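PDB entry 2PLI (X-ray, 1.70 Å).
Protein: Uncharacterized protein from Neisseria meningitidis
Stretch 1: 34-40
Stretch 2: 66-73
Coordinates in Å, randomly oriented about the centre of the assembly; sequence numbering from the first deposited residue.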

# COMPACT_ATOMS: atom_id res chain seq x y z
N PHE A 34 -4.51 2.51 -7.13
CA PHE A 34 -4.77 1.10 -7.40
C PHE A 34 -5.57 0.90 -8.67
O PHE A 34 -5.24 0.00 -9.49
N PHE A 35 -6.58 1.74 -8.88
CA PHE A 35 -7.52 1.54 -9.95
C PHE A 35 -7.35 2.48 -11.12
O PHE A 35 -7.98 2.28 -12.15
N GLY A 36 -6.54 3.50 -10.97
CA GLY A 36 -6.44 4.54 -12.01
C GLY A 36 -7.66 5.47 -12.09
O GLY A 36 -7.85 6.19 -13.11
N THR A 37 -8.46 5.49 -11.04
CA THR A 37 -9.59 6.40 -10.87
C THR A 37 -9.09 7.79 -10.44
O THR A 37 -7.94 7.97 -10.06
N GLU A 38 -9.99 8.77 -10.51
CA GLU A 38 -9.69 10.13 -10.12
C GLU A 38 -10.76 10.65 -9.18
O GLU A 38 -11.27 11.78 -9.33
N TYR A 39 -11.13 9.81 -8.22
CA TYR A 39 -12.08 10.19 -7.22
C TYR A 39 -11.54 11.30 -6.36
O TYR A 39 -10.36 11.40 -6.08
N SER A 40 -12.46 12.14 -5.92
CA SER A 40 -12.09 13.27 -5.12
C SER A 40 -13.36 13.68 -4.43
O SER A 40 -14.43 13.64 -5.02
N LEU A 66 -22.57 2.71 -8.07
CA LEU A 66 -21.60 2.90 -9.16
C LEU A 66 -20.92 4.26 -9.04
O LEU A 66 -21.60 5.29 -9.01
N ILE A 67 -19.60 4.27 -8.99
CA ILE A 67 -18.86 5.53 -8.94
C ILE A 67 -17.77 5.43 -9.98
O ILE A 67 -16.87 4.60 -9.89
N GLY A 68 -17.85 6.27 -11.00
CA GLY A 68 -16.92 6.13 -12.09
C GLY A 68 -17.14 4.75 -12.69
O GLY A 68 -18.30 4.31 -12.88
N GLY A 69 -16.06 4.05 -12.97
CA GLY A 69 -16.18 2.77 -13.66
C GLY A 69 -16.15 1.58 -12.71
O GLY A 69 -15.87 0.47 -13.14
N LEU A 70 -16.41 1.83 -11.43
CA LEU A 70 -16.38 0.78 -10.41
C LEU A 70 -17.74 0.67 -9.72
O LEU A 70 -18.36 1.68 -9.40
N GLN A 71 -18.16 -0.57 -9.45
CA GLN A 71 -19.36 -0.84 -8.65
C GLN A 71 -18.89 -1.31 -7.29
O GLN A 71 -18.04 -2.23 -7.19
N PHE A 72 -19.41 -0.69 -6.25
CA PHE A 72 -19.09 -1.05 -4.88
C PHE A 72 -20.34 -1.60 -4.26
O PHE A 72 -21.36 -0.91 -4.29
N THR A 73 -20.26 -2.78 -3.68
CA THR A 73 -21.37 -3.34 -2.94
C THR A 73 -20.96 -3.42 -1.49
O THR A 73 -19.88 -3.85 -1.17

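At the apolar centre of this contact, L70, the first residue of its strand, packs against F35, a helical residue of the first stretch. Its CA-to-CB bond points toward that stretch, and the m,t rotamer (chi1 -66°, chi2 -179°) extends the side chain so that L70 CD1 sits over one face of the F35 ring, 3.7 Å from the ring centroid and 15° off the ring normal, a CH-pi contact. F35, itself buried and pointing toward the second stretch with chi1 m (-72°), brings CG to 3.7 Å from L70 CD1. L70 CD1 also lies 4.1 Å from T37 CG2 and 3.4 Å from Y39 OH, so three residues of the first stretch converge on one leucine branch. T37 also points toward the second stretch (chi1 p); its OG1 is hydrogen-bonded elsewhere in the structure.

Y39 gives up more surface to the contact than any other residue. With chi1 m (-60°) and chi2 -43°, the Y39 ring has G68 N and L70 CD1 at its edge. Y39 CE1 lies 3.4 Å from I67 CG2, and I67 also points inward (m,t). F72 (chi1 m) starts sideways, but its ring end comes nearer, placing F72 CE2 3.7 Å from Y39 OH, with the hydroxyl near the plane of the F72 ring at its edge.

The polar edge is a single hydrogen bond across the stretches: Y39 OH donates to I67 O at 2.7 Å. I67 O also accepts from L70 N (3.2 Å), while I67 N donates to L70 O (2.9 Å), so the tyrosine is tied to the type II' turn from I67 to L70. G68 has positive phi, and G68 N lies 4.2 Å from Y39 CE1; a CB on G68 would come within 3.3 Å of Y39 CE1, a tight fit. L66 and Q71 point away.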

# COMPACT_ATOMS: atom_id res chain seq x y z
CB PHE A 34 -5.44 0.45 -6.20
CG PHE A 34 -5.60 -1.05 -6.33
CD1 PHE A 34 -4.64 -1.92 -5.75
CD2 PHE A 34 -6.69 -1.62 -6.99
CE1 PHE A 34 -4.77 -3.28 -5.81
CE2 PHE A 34 -6.82 -2.97 -7.06
CZ PHE A 34 -5.86 -3.82 -6.52
CB PHE A 35 -8.95 1.68 -9.45
CG PHE A 35 -9.40 0.55 -8.59
CD1 PHE A 35 -9.69 -0.68 -9.14
CD2 PHE A 35 -9.51 0.69 -7.22
CE1 PHE A 35 -10.07 -1.74 -8.35
CE2 PHE A 35 -9.90 -0.35 -6.42
CZ PHE A 35 -10.16 -1.58 -6.97
CB THR A 37 -10.59 5.82 -9.85
OG1 THR A 37 -9.88 5.42 -8.67
CG2 THR A 37 -11.30 4.59 -10.44
CB GLU A 38 -9.55 11.00 -11.38
CG GLU A 38 -8.30 10.71 -12.20
CD GLU A 38 -8.28 11.48 -13.51
OE1 GLU A 38 -8.94 12.54 -13.60
OE2 GLU A 38 -7.60 11.01 -14.46
CB TYR A 39 -12.37 9.02 -6.31
CG TYR A 39 -12.94 7.80 -6.95
CD1 TYR A 39 -13.95 7.87 -7.90
CD2 TYR A 39 -12.54 6.53 -6.55
CE1 TYR A 39 -14.50 6.73 -8.45
CE2 TYR A 39 -13.10 5.41 -7.08
CZ TYR A 39 -14.06 5.50 -8.05
OH TYR A 39 -14.59 4.32 -8.55
CB SER A 40 -11.54 14.35 -6.06
OG SER A 40 -11.64 15.63 -5.51
CB LEU A 66 -22.29 2.82 -10.54
CG LEU A 66 -23.08 1.57 -10.89
CD1 LEU A 66 -23.18 1.42 -12.42
CD2 LEU A 66 -22.50 0.34 -10.26
CB ILE A 67 -18.21 5.80 -7.57
CG1 ILE A 67 -19.15 5.42 -6.41
CG2 ILE A 67 -17.73 7.26 -7.51
CD1 ILE A 67 -18.50 5.58 -5.00
CB LEU A 70 -15.32 1.06 -9.35
CG LEU A 70 -13.86 1.04 -9.76
CD1 LEU A 70 -12.97 1.31 -8.53
CD2 LEU A 70 -13.47 -0.26 -10.46
CB GLN A 71 -20.18 -1.95 -9.29
CG GLN A 71 -21.39 -2.30 -8.42
CD GLN A 71 -22.13 -3.50 -8.93
OE1 GLN A 71 -22.93 -3.39 -9.87
NE2 GLN A 71 -21.86 -4.66 -8.35
CB PHE A 72 -18.65 0.16 -4.08
CG PHE A 72 -17.39 0.75 -4.55
CD1 PHE A 72 -16.18 0.26 -4.14
CD2 PHE A 72 -17.41 1.77 -5.49
CE1 PHE A 72 -14.99 0.79 -4.62
CE2 PHE A 72 -16.25 2.33 -5.96
CZ PHE A 72 -15.02 1.84 -5.55
CB THR A 73 -21.78 -4.75 -3.45
OG1 THR A 73 -22.04 -4.68 -4.86
CG2 THR A 73 -23.03 -5.25 -2.73